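Local structure of antigen MTB48, Mycobacterial protein (Mycobacterium smegmatis, 4WJ1) at residues Tyr10-Leu15 with Ala76-Tyr81; Gly67-Ala72 with Pro283-Gly288; Arg144-Gly149 with Lys226-His231; Arg164-Thr169 with Ala208-Leu213. The protein is the PE-PPE part of EspB, a protein exported by the ESX-1 type VII secretion system, and is probably involved in DNA conjugation, at least in the recipient strain. All blocks are in the same frame, centred on the assembly; numbering follows the deposited sequence.

The chain is one elongated helical bundle without strands, in which a PE part and a PPE part pack side by side, and the four contacts are spread along it. Contacts 1 and 2 share helix 40-96 of the PE part, with centres about 16 Å apart, and their segments alternate along the chain. Contacts 3 and 4 share helix 187-230 of the PPE part, their centres about 29 Å apart; contact 4 lies in sequence between the segments of contact 3, and both lie between those of contact 2. Contacts 1 and 3, about 62 Å apart between centres, lie on opposite sides of the chain's centre. Of the four, only contact 2 pairs a PE segment with a PPE one.

Contact 1 of 4, residues Tyr10-Leu15 with Ala76-Tyr81; sequences YELPGL and AAAGAY
Y10 and Y81 lie one over the other as an offset stack, their ring centroids 4.5 Å apart and their planes only 8° from parallel. The displacement brings Y81 CB, not the Y81 ring centre, over the middle of the Y10 ring, a CH-pi contact of 3.6 Å from Y81 CB to the ring centroid. Y10 CG sits in the crowded position between its backbone N and carbonyl carbon (chi1 44°), which turns the ring face toward helix 40-96. L15 CD1 meets the Y81 ring at its edge, in plane, 3.6 Å from Y81 CD2. The same methyl packs on A78 CB at 3.7 Å, filling the corner between ring and helix. The CD2 tip of L12, which crosses obliquely, rests 3.8 Å from Y81 CB and near the A78 carbonyl. The far face of the Y81 ring lies against the carbonyl of A77, one helical turn back, so the ring is held from two faces and an edge. Y81 begins a YxxxE sequence ending at E85, and its hydroxyl is hydrogen-bonded to NE1 of W184, the tryptophan of a WxG sequence; such paired motifs are characteristic of type VII secretion substrates. The start of helix 12-22 thus packs against helix 40-96, with W184 from the loop between helices 154-178 and 187-230 touching Y10, L15 and Y81.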
loop_
_atom_site.group_PDB
_atom_site.type_symbol
_atom_site.label_atom_id
_atom_site.label_comp_id
_atom_site.label_asym_id
_atom_site.label_seq_id
_atom_site.Cartn_x
_atom_site.Cartn_y
_atom_site.Cartn_z
ATOM N N TYR A 10 26.002 10.132 -22.165
ATOM C CA TYR A 10 25.862 9.246 -21.008
ATOM C C TYR A 10 27.133 9.228 -20.204
ATOM O O TYR A 10 28.217 9.362 -20.751
ATOM C CB TYR A 10 25.534 7.828 -21.449
ATOM C CG TYR A 10 26.387 7.417 -22.615
ATOM C CD1 TYR A 10 27.673 6.931 -22.422
ATOM C CD2 TYR A 10 25.918 7.545 -23.914
ATOM C CE1 TYR A 10 28.466 6.577 -23.489
ATOM C CE2 TYR A 10 26.702 7.187 -24.993
ATOM C CZ TYR A 10 27.972 6.707 -24.777
ATOM O OH TYR A 10 28.743 6.352 -25.859
ATOM N N GLU A 11 27.003 9.061 -18.901
ATOM C CA GLU A 11 28.150 8.715 -18.090
ATOM C C GLU A 11 27.826 7.393 -17.440
ATOM O O GLU A 11 26.869 7.294 -16.664
ATOM C CB GLU A 11 28.460 9.809 -17.080
ATOM C CG GLU A 11 29.214 10.968 -17.724
ATOM C CD GLU A 11 28.927 12.309 -17.068
ATOM O OE1 GLU A 11 28.497 12.318 -15.893
ATOM O OE2 GLU A 11 29.128 13.352 -17.736
ATOM N N LEU A 12 28.588 6.365 -17.799
ATOM C CA LEU A 12 28.251 5.004 -17.383
ATOM C C LEU A 12 28.158 4.835 -15.852
ATOM O O LEU A 12 27.221 4.199 -15.371
ATOM C CB LEU A 12 29.250 4.016 -17.982
ATOM C CG LEU A 12 29.288 4.047 -19.518
ATOM C CD1 LEU A 12 30.444 3.221 -20.047
ATOM C CD2 LEU A 12 27.953 3.555 -20.106
ATOM N N PRO A 13 29.111 5.401 -15.082
ATOM C CA PRO A 13 28.922 5.283 -13.626
ATOM C C PRO A 13 27.632 5.934 -13.144
ATOM O O PRO A 13 26.980 5.394 -12.255
ATOM C CB PRO A 13 30.137 6.016 -13.047
ATOM C CG PRO A 13 31.175 5.920 -14.121
ATOM C CD PRO A 13 30.427 5.986 -15.420
ATOM N N GLY A 14 27.270 7.072 -13.725
ATOM C CA GLY A 14 26.025 7.732 -13.383
ATOM C C GLY A 14 24.829 6.836 -13.645
ATOM O O GLY A 14 23.834 6.876 -12.913
ATOM N N LEU A 15 24.919 6.016 -14.687
ATOM C CA LEU A 15 23.838 5.092 -14.988
ATOM C C LEU A 15 23.779 3.977 -13.932
ATOM O O LEU A 15 22.694 3.566 -13.529
ATOM C CB LEU A 15 23.984 4.508 -16.390
ATOM C CG LEU A 15 23.885 5.464 -17.592
ATOM C CD1 LEU A 15 24.060 4.700 -18.884
ATOM C CD2 LEU A 15 22.582 6.214 -17.628
ATOM N N ALA A 76 20.665 -2.096 -19.211
ATOM C CA ALA A 76 20.694 -2.592 -20.584
ATOM C C ALA A 76 21.175 -1.459 -21.489
ATOM O O ALA A 76 22.002 -1.654 -22.376
ATOM C CB ALA A 76 19.339 -3.103 -21.006
ATOM N N ALA A 77 20.667 -0.261 -21.230
ATOM C CA ALA A 77 21.139 0.934 -21.906
ATOM C C ALA A 77 22.645 1.090 -21.733
ATOM O O ALA A 77 23.379 1.236 -22.705
ATOM C CB ALA A 77 20.414 2.161 -21.375
ATOM N N ALA A 78 23.100 1.049 -20.488
ATOM C CA ALA A 78 24.514 1.227 -20.179
ATOM C C ALA A 78 25.351 0.200 -20.921
ATOM O O ALA A 78 26.448 0.500 -21.392
ATOM C CB ALA A 78 24.760 1.124 -18.653
ATOM N N GLY A 79 24.818 -1.012 -21.039
ATOM C CA GLY A 79 25.512 -2.077 -21.743
ATOM C C GLY A 79 25.653 -1.728 -23.202
ATOM O O GLY A 79 26.698 -1.952 -23.812
ATOM N N ALA A 80 24.584 -1.166 -23.752
ATOM C CA ALA A 80 24.565 -0.724 -25.142
ATOM C C ALA A 80 25.541 0.434 -25.359
ATOM O O ALA A 80 26.249 0.472 -26.368
ATOM C CB ALA A 80 23.150 -0.322 -25.549
ATOM N N TYR A 81 25.592 1.364 -24.407
ATOM C CA TYR A 81 26.477 2.515 -24.547
ATOM C C TYR A 81 27.921 2.059 -24.434
ATOM O O TYR A 81 28.812 2.621 -25.084
ATOM C CB TYR A 81 26.166 3.597 -23.513
ATOM C CG TYR A 81 24.735 4.090 -23.576
ATOM C CD1 TYR A 81 24.032 4.086 -24.772
ATOM C CD2 TYR A 81 24.076 4.534 -22.431
ATOM C CE1 TYR A 81 22.725 4.523 -24.831
ATOM C CE2 TYR A 81 22.770 4.973 -22.480
ATOM C CZ TYR A 81 22.096 4.962 -23.686
ATOM O OH TYR A 81 20.794 5.399 -23.741
#

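Contact 2 of 4, residues Gly67-Ala72 with Pro283-Gly288; sequences GERIAA and PPSIGG
R69 grips the main-chain carbonyl of I286 end-on with both terminal nitrogens. The shorter bond, NH1 of R69 to O of I286 at 2.9 Å, arrives in the carbonyl plane on a lone pair, with an N-H...O angle of 152°. The second, from R69 NH2 to the same I286 O at 3.2 Å, comes nearly along the C=O axis. Both bonds keep the oxygen close to the guanidinium plane. The rest of the group is also engaged: NE of R69 donates to the P117 carbonyl, and NH1 forms a salt bridge with E66, whose other oxygen bonds the hydroxyl of S285. A bend at chi3 (66°) swings the guanidinium across to the tail. The tail is an extended segment after helix 248-272, the end of the PPE part returning along the bundle to lie against helix 40-96 of the PE part. Under the polar grip, CG2 of I286 sits 3.6 Å from R69 NH1 and 4.2 Å from CG1 of I70, the two isoleucines crossing at about a right angle. S285 CB approaches R69 NH1 at 3.7 Å. Beyond the pair, I286 packs on A195 of helix 187-230 and A73, while I70 rests on L199 and on C22 of helix 12-22.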
loop_
_atom_site.group_PDB
_atom_site.type_symbol
_atom_site.label_atom_id
_atom_site.label_comp_id
_atom_site.label_asym_id
_atom_site.label_seq_id
_atom_site.Cartn_x
_atom_site.Cartn_y
_atom_site.Cartn_z
ATOM N N GLY A 67 10.566 -1.143 -9.970
ATOM C CA GLY A 67 11.784 -0.430 -9.657
ATOM C C GLY A 67 12.945 -1.229 -10.197
ATOM O O GLY A 67 13.863 -0.683 -10.807
ATOM N N GLU A 68 12.873 -2.541 -10.003
ATOM C CA GLU A 68 13.908 -3.440 -10.493
ATOM C C GLU A 68 13.949 -3.476 -12.016
ATOM O O GLU A 68 15.009 -3.670 -12.592
ATOM C CB GLU A 68 13.688 -4.844 -9.944
ATOM C CG GLU A 68 13.812 -4.915 -8.434
ATOM C CD GLU A 68 13.171 -6.159 -7.866
ATOM O OE1 GLU A 68 12.874 -6.164 -6.649
ATOM O OE2 GLU A 68 12.968 -7.123 -8.643
ATOM N N ARG A 69 12.797 -3.297 -12.657
ATOM C CA ARG A 69 12.737 -3.323 -14.111
ATOM C C ARG A 69 13.379 -2.071 -14.698
ATOM O O ARG A 69 14.126 -2.152 -15.673
ATOM C CB ARG A 69 11.296 -3.472 -14.598
ATOM C CG ARG A 69 10.662 -4.779 -14.171
ATOM C CD ARG A 69 9.300 -4.996 -14.799
ATOM N NE ARG A 69 9.428 -5.153 -16.238
ATOM C CZ ARG A 69 9.074 -4.231 -17.127
ATOM N NH1 ARG A 69 8.546 -3.082 -16.722
ATOM N NH2 ARG A 69 9.235 -4.468 -18.421
ATOM N N ILE A 70 13.108 -0.921 -14.088
ATOM C CA ILE A 70 13.747 0.315 -14.503
ATOM C C ILE A 70 15.254 0.191 -14.339
ATOM O O ILE A 70 16.009 0.597 -15.218
ATOM C CB ILE A 70 13.236 1.524 -13.712
ATOM C CG1 ILE A 70 11.750 1.741 -13.999
ATOM C CG2 ILE A 70 14.051 2.775 -14.045
ATOM C CD1 ILE A 70 11.222 3.036 -13.447
ATOM N N ALA A 71 15.691 -0.400 -13.232
ATOM C CA ALA A 71 17.123 -0.609 -13.004
ATOM C C ALA A 71 17.717 -1.441 -14.124
ATOM O O ALA A 71 18.786 -1.145 -14.633
ATOM C CB ALA A 71 17.377 -1.293 -11.667
ATOM N N ALA A 72 17.011 -2.498 -14.495
ATOM C CA ALA A 72 17.518 -3.423 -15.480
ATOM C C ALA A 72 17.561 -2.748 -16.850
ATOM O O ALA A 72 18.490 -2.959 -17.626
ATOM C CB ALA A 72 16.662 -4.676 -15.515
ATOM N N PRO A 283 1.267 -0.399 -10.404
ATOM C CA PRO A 283 2.344 0.531 -10.762
ATOM C C PRO A 283 2.554 0.644 -12.276
ATOM O O PRO A 283 2.097 -0.208 -13.036
ATOM C CB PRO A 283 3.565 -0.095 -10.098
ATOM C CG PRO A 283 3.274 -1.553 -10.134
ATOM C CD PRO A 283 1.792 -1.649 -9.835
ATOM N N PRO A 284 3.242 1.702 -12.721
ATOM C CA PRO A 284 3.538 1.772 -14.155
ATOM C C PRO A 284 4.653 0.796 -14.502
ATOM O O PRO A 284 5.558 0.570 -13.691
ATOM C CB PRO A 284 3.985 3.220 -14.354
ATOM C CG PRO A 284 4.627 3.564 -13.039
ATOM C CD PRO A 284 3.780 2.865 -11.991
ATOM N N SER A 285 4.581 0.206 -15.686
ATOM C CA SER A 285 5.624 -0.703 -16.117
ATOM C C SER A 285 6.377 -0.032 -17.246
ATOM O O SER A 285 5.774 0.357 -18.239
ATOM C CB SER A 285 5.040 -2.050 -16.559
ATOM O OG SER A 285 4.290 -2.654 -15.514
ATOM N N ILE A 286 7.685 0.137 -17.086
ATOM C CA ILE A 286 8.492 0.698 -18.165
ATOM C C ILE A 286 8.530 -0.273 -19.335
ATOM O O ILE A 286 8.475 -1.493 -19.149
ATOM C CB ILE A 286 9.929 0.998 -17.712
ATOM C CG1 ILE A 286 10.628 1.887 -18.737
ATOM C CG2 ILE A 286 10.697 -0.294 -17.500
ATOM C CD1 ILE A 286 12.011 2.217 -18.372
ATOM N N GLY A 287 8.617 0.259 -20.546
ATOM C CA GLY A 287 8.673 -0.585 -21.718
ATOM C C GLY A 287 10.090 -0.949 -22.097
ATOM O O GLY A 287 10.576 -2.038 -21.803
ATOM N N GLY A 288 10.762 -0.019 -22.743
ATOM C CA GLY A 288 12.060 -0.266 -23.325
ATOM C C GLY A 288 12.511 1.074 -23.855
ATOM O O GLY A 288 11.688 1.930 -24.160
#

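Contact 3 of 4, residues Arg144-Gly149 with Lys226-His231; sequences RIIHSG and KLVANH
Toward one end of the elongated bundle, the short helix 139-147 of the PPE part packs against the C-terminal turn of helix 187-230, where H231 leaves helical geometry and the chain turns into helix 234-242. I146 carries the apolar half of the contact. Its CG1 lies beside the backbone N with the chain extended beyond it, so that CD1 is driven over the imidazole of H231, 3.6 Å from the ring centroid and 13° off the ring normal: a CH-pi contact over the centre of one face. That same methyl touches CD2 of L227 at 4.0 Å, crossing it obliquely, while the CG2 branch of I146 slides past CG2 of V228, 4.1 Å away, in the opposite direction. H231 is placed for this by CG anti to the backbone N (chi1 -170°), and its far nitrogen NE2 is hydrogen-bonded to the hydroxyl of S262 on helix 248-272, which helps to hold the ring in this orientation. The H231 backbone N still makes a helical bond to L227 O at 2.8 Å. Outer cover comes from L39, which touches both I146 and L227, and from A265, which packs on L227 and H231. The polar half of the contact runs through one water. Lying in the plane of the H147 imidazole, it is 2.8 Å from H147 NE2 and bonds two carbonyls at the helix end, V228 O at 2.6 Å and H231 O at 2.8 Å.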
loop_
_atom_site.group_PDB
_atom_site.type_symbol
_atom_site.label_atom_id
_atom_site.label_comp_id
_atom_site.label_asym_id
_atom_site.label_seq_id
_atom_site.Cartn_x
_atom_site.Cartn_y
_atom_site.Cartn_z
ATOM N N ARG A 144 -21.236 -9.004 26.909
ATOM C CA ARG A 144 -20.289 -10.086 27.141
ATOM C C ARG A 144 -19.295 -10.183 25.998
ATOM O O ARG A 144 -18.085 -10.263 26.208
ATOM C CB ARG A 144 -21.042 -11.409 27.306
ATOM C CG ARG A 144 -20.226 -12.585 27.831
ATOM C CD ARG A 144 -20.735 -13.008 29.212
ATOM N NE ARG A 144 -22.195 -12.946 29.270
ATOM C CZ ARG A 144 -22.901 -12.867 30.394
ATOM N NH1 ARG A 144 -22.285 -12.837 31.571
ATOM N NH2 ARG A 144 -24.227 -12.813 30.340
ATOM N N ILE A 145 -19.821 -10.181 24.778
ATOM C CA ILE A 145 -18.997 -10.290 23.585
ATOM C C ILE A 145 -18.062 -9.094 23.488
ATOM O O ILE A 145 -16.866 -9.246 23.235
ATOM C CB ILE A 145 -19.868 -10.382 22.322
ATOM C CG1 ILE A 145 -20.551 -11.737 22.252
ATOM C CG2 ILE A 145 -19.047 -10.139 21.055
ATOM C CD1 ILE A 145 -21.625 -11.776 21.224
ATOM N N ILE A 146 -18.613 -7.901 23.701
ATOM C CA ILE A 146 -17.824 -6.677 23.645
ATOM C C ILE A 146 -16.701 -6.700 24.688
ATOM O O ILE A 146 -15.547 -6.384 24.386
ATOM C CB ILE A 146 -18.719 -5.432 23.859
ATOM C CG1 ILE A 146 -19.619 -5.226 22.644
ATOM C CG2 ILE A 146 -17.884 -4.183 24.064
ATOM C CD1 ILE A 146 -20.757 -4.281 22.894
ATOM N N HIS A 147 -17.019 -7.098 25.914
ATOM C CA HIS A 147 -16.047 -6.907 26.975
ATOM C C HIS A 147 -15.129 -8.100 27.202
ATOM O O HIS A 147 -14.136 -7.984 27.912
ATOM C CB HIS A 147 -16.761 -6.497 28.253
ATOM C CG HIS A 147 -17.261 -5.087 28.204
ATOM N ND1 HIS A 147 -16.528 -4.023 28.666
ATOM C CD2 HIS A 147 -18.406 -4.568 27.685
ATOM C CE1 HIS A 147 -17.200 -2.896 28.451
ATOM N NE2 HIS A 147 -18.338 -3.207 27.859
ATOM N N SER A 148 -15.406 -9.218 26.543
ATOM C CA SER A 148 -14.489 -10.345 26.620
ATOM C C SER A 148 -13.352 -10.167 25.612
ATOM O O SER A 148 -12.376 -10.915 25.604
ATOM C CB SER A 148 -15.226 -11.662 26.388
ATOM O OG SER A 148 -15.386 -11.901 25.009
ATOM N N GLY A 149 -13.477 -9.167 24.754
ATOM C CA GLY A 149 -12.411 -8.863 23.824
ATOM C C GLY A 149 -11.572 -7.719 24.356
ATOM O O GLY A 149 -11.497 -7.490 25.571
ATOM N N LYS A 226 -16.709 4.497 20.715
ATOM C CA LYS A 226 -18.052 4.989 21.008
ATOM C C LYS A 226 -18.986 3.835 21.387
ATOM O O LYS A 226 -19.881 3.998 22.218
ATOM C CB LYS A 226 -18.590 5.758 19.804
ATOM C CG LYS A 226 -19.849 6.576 20.039
ATOM C CD LYS A 226 -19.956 7.676 18.978
ATOM C CE LYS A 226 -21.364 7.786 18.392
ATOM N NZ LYS A 226 -21.340 8.243 16.952
ATOM N N LEU A 227 -18.770 2.667 20.787
ATOM C CA LEU A 227 -19.600 1.509 21.082
ATOM C C LEU A 227 -19.355 1.081 22.527
ATOM O O LEU A 227 -20.282 0.865 23.299
ATOM C CB LEU A 227 -19.294 0.362 20.124
ATOM C CG LEU A 227 -19.893 -0.970 20.567
ATOM C CD1 LEU A 227 -21.400 -0.970 20.383
ATOM C CD2 LEU A 227 -19.242 -2.133 19.851
ATOM N N VAL A 228 -18.088 0.987 22.897
ATOM C CA VAL A 228 -17.726 0.597 24.243
ATOM C C VAL A 228 -18.261 1.604 25.269
ATOM O O VAL A 228 -18.752 1.224 26.328
ATOM C CB VAL A 228 -16.211 0.451 24.365
ATOM C CG1 VAL A 228 -15.795 0.332 25.836
ATOM C CG2 VAL A 228 -15.763 -0.755 23.566
ATOM N N ALA A 229 -18.200 2.881 24.918
ATOM C CA ALA A 229 -18.667 3.967 25.770
ATOM C C ALA A 229 -20.180 3.986 25.966
ATOM O O ALA A 229 -20.657 4.223 27.072
ATOM C CB ALA A 229 -18.205 5.310 25.198
ATOM N N ASN A 230 -20.940 3.749 24.904
ATOM C CA ASN A 230 -22.387 3.866 25.011
ATOM C C ASN A 230 -23.123 2.554 25.203
ATOM O O ASN A 230 -24.308 2.562 25.516
ATOM C CB ASN A 230 -22.961 4.559 23.778
ATOM C CG ASN A 230 -22.435 5.954 23.615
ATOM O OD1 ASN A 230 -21.940 6.551 24.575
ATOM N ND2 ASN A 230 -22.523 6.488 22.393
ATOM N N HIS A 231 -22.459 1.429 24.980
ATOM C CA HIS A 231 -23.152 0.157 25.121
ATOM C C HIS A 231 -23.143 -0.253 26.580
ATOM O O HIS A 231 -22.212 0.073 27.306
ATOM C CB HIS A 231 -22.505 -0.925 24.263
ATOM C CG HIS A 231 -23.302 -2.186 24.188
ATOM N ND1 HIS A 231 -23.284 -3.139 25.181
ATOM C CD2 HIS A 231 -24.175 -2.633 23.248
ATOM C CE1 HIS A 231 -24.091 -4.134 24.848
ATOM N NE2 HIS A 231 -24.640 -3.850 23.679
HETATM O O HOH W 1 -19.784 -1.115 26.659
#

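Contact 4 of 4, residues Arg164-Thr169 with Ala208-Leu213; sequences RDYQST and AECGRL
C210 and Q167 face each other where helices 154-178 and 187-230 run side by side, the short segments antiparallel at 176° and their axes only 7.3 Å apart. The CA atoms of Q167 and C210 are 5.1 Å apart. C210 points its CB at the opposite helix, where it rests 3.8 Å from Q167 CA. With SG anti to the carbonyl carbon, the sulfur turns off to meet Y166, coming in at the edge of that ring, 3.8 Å from Y166 CD2: a Cys sulfur-aromatic contact, the line from SG to the ring centroid lying 77° off the ring normal. Q167 takes the other side of the interface. Its CG is anti to the backbone N and the chain stays extended, so the flat amide is laid against the main chain of the opposing helix. OE1 of Q167 settles 3.3 Å from CA of G211, a place left by the missing side chain there, and NE2 of Q167 sits 3.6 Å from CA of A208. NE2 is also hydrogen-bonded to E171, one turn on along its own helix. E209 and R212 point away from helix 154-178 and pair with each other, R212 NH1 meeting the syn lone pair of E209 OE1 at 2.7 Å. This antiparallel hairpin pair of the PPE part lies against helix 40-96, whose F60 packs on both C210 and Y166, while the Y166 hydroxyl is hydrogen-bonded to the carbonyl of P27 in the loop after helix 12-22.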
loop_
_atom_site.group_PDB
_atom_site.type_symbol
_atom_site.label_atom_id
_atom_site.label_comp_id
_atom_site.label_asym_id
_atom_site.label_seq_id
_atom_site.Cartn_x
_atom_site.Cartn_y
_atom_site.Cartn_z
ATOM N N ARG A 164 -0.682 4.703 8.857
ATOM C CA ARG A 164 -0.561 6.148 8.772
ATOM C C ARG A 164 0.895 6.557 8.602
ATOM O O ARG A 164 1.221 7.427 7.796
ATOM C CB ARG A 164 -1.139 6.812 10.011
ATOM C CG ARG A 164 -1.013 8.321 10.028
ATOM C CD ARG A 164 -1.244 8.848 11.435
ATOM N NE ARG A 164 -0.171 8.410 12.320
ATOM C CZ ARG A 164 -0.323 8.117 13.607
ATOM N NH1 ARG A 164 -1.520 8.221 14.176
ATOM N NH2 ARG A 164 0.726 7.714 14.321
ATOM N N ASP A 165 1.777 5.899 9.339
ATOM C CA ASP A 165 3.164 6.320 9.355
ATOM C C ASP A 165 3.956 5.779 8.208
ATOM O O ASP A 165 5.084 6.212 7.970
ATOM C CB ASP A 165 3.812 5.902 10.648
ATOM C CG ASP A 165 3.270 6.664 11.818
ATOM O OD1 ASP A 165 2.771 7.798 11.659
ATOM O OD2 ASP A 165 3.356 6.127 12.907
ATOM N N TYR A 166 3.365 4.834 7.491
ATOM C CA TYR A 166 4.025 4.251 6.338
ATOM C C TYR A 166 3.887 5.173 5.132
ATOM O O TYR A 166 4.640 5.066 4.171
ATOM C CB TYR A 166 3.438 2.887 6.025
ATOM C CG TYR A 166 4.355 2.009 5.211
ATOM C CD1 TYR A 166 5.658 1.766 5.634
ATOM C CD2 TYR A 166 3.920 1.408 4.034
ATOM C CE1 TYR A 166 6.500 0.958 4.903
ATOM C CE2 TYR A 166 4.754 0.589 3.307
ATOM C CZ TYR A 166 6.041 0.368 3.748
ATOM O OH TYR A 166 6.881 -0.448 3.042
ATOM N N GLN A 167 2.906 6.068 5.197
ATOM C CA GLN A 167 2.642 6.978 4.107
ATOM C C GLN A 167 3.907 7.754 3.809
ATOM O O GLN A 167 4.346 7.827 2.666
ATOM C CB GLN A 167 1.494 7.932 4.443
ATOM C CG GLN A 167 1.609 9.272 3.732
ATOM C CD GLN A 167 0.262 9.922 3.472
ATOM O OE1 GLN A 167 -0.696 9.732 4.233
ATOM N NE2 GLN A 167 0.170 10.673 2.369
ATOM N N SER A 168 4.519 8.300 4.850
ATOM C CA SER A 168 5.719 9.091 4.651
ATOM C C SER A 168 6.874 8.208 4.160
ATOM O O SER A 168 7.765 8.678 3.469
ATOM C CB SER A 168 6.106 9.812 5.938
ATOM O OG SER A 168 7.016 9.027 6.661
ATOM N N THR A 169 6.856 6.927 4.511
ATOM C CA THR A 169 7.868 6.012 4.009
ATOM C C THR A 169 7.791 5.884 2.501
ATOM O O THR A 169 8.803 5.969 1.808
ATOM C CB THR A 169 7.726 4.612 4.599
ATOM O OG1 THR A 169 7.701 4.692 6.022
ATOM C CG2 THR A 169 8.910 3.775 4.183
ATOM N N ALA A 208 -0.315 7.971 -0.180
ATOM C CA ALA A 208 -1.611 8.571 0.096
ATOM C C ALA A 208 -2.656 7.512 0.398
ATOM O O ALA A 208 -3.577 7.768 1.183
ATOM C CB ALA A 208 -2.065 9.425 -1.076
ATOM N N GLU A 209 -2.527 6.347 -0.246
ATOM C CA GLU A 209 -3.433 5.227 0.014
ATOM C C GLU A 209 -3.197 4.693 1.422
ATOM O O GLU A 209 -4.129 4.279 2.092
ATOM C CB GLU A 209 -3.254 4.098 -1.000
ATOM C CG GLU A 209 -3.539 4.472 -2.463
ATOM C CD GLU A 209 -5.013 4.685 -2.772
ATOM O OE1 GLU A 209 -5.835 4.726 -1.840
ATOM O OE2 GLU A 209 -5.356 4.834 -3.967
ATOM N N CYS A 210 -1.945 4.703 1.854
ATOM C CA CYS A 210 -1.614 4.387 3.228
ATOM C C CYS A 210 -2.389 5.316 4.151
ATOM O O CYS A 210 -2.961 4.872 5.138
ATOM C CB CYS A 210 -0.108 4.508 3.463
ATOM S SG CYS A 210 0.836 3.176 2.716
ATOM N N GLY A 211 -2.437 6.598 3.796
ATOM C CA GLY A 211 -3.186 7.580 4.554
ATOM C C GLY A 211 -4.666 7.221 4.584
ATOM O O GLY A 211 -5.316 7.289 5.627
ATOM N N ARG A 212 -5.193 6.811 3.439
ATOM C CA ARG A 212 -6.605 6.479 3.341
ATOM C C ARG A 212 -6.954 5.237 4.164
ATOM O O ARG A 212 -8.030 5.172 4.755
ATOM C CB ARG A 212 -7.015 6.284 1.869
ATOM C CG ARG A 212 -6.919 7.572 1.032
ATOM C CD ARG A 212 -7.445 7.413 -0.407
ATOM N NE ARG A 212 -8.825 6.936 -0.405
ATOM C CZ ARG A 212 -9.274 5.901 -1.114
ATOM N NH1 ARG A 212 -8.454 5.226 -1.920
ATOM N NH2 ARG A 212 -10.556 5.547 -1.024
ATOM N N LEU A 213 -6.062 4.252 4.206
ATOM C CA LEU A 213 -6.355 3.050 4.980
ATOM C C LEU A 213 -6.376 3.415 6.472
ATOM O O LEU A 213 -7.264 3.002 7.213
ATOM C CB LEU A 213 -5.337 1.945 4.687
ATOM C CG LEU A 213 -5.468 0.683 5.541
ATOM C CD1 LEU A 213 -6.887 0.163 5.498
ATOM C CD2 LEU A 213 -4.471 -0.393 5.094
#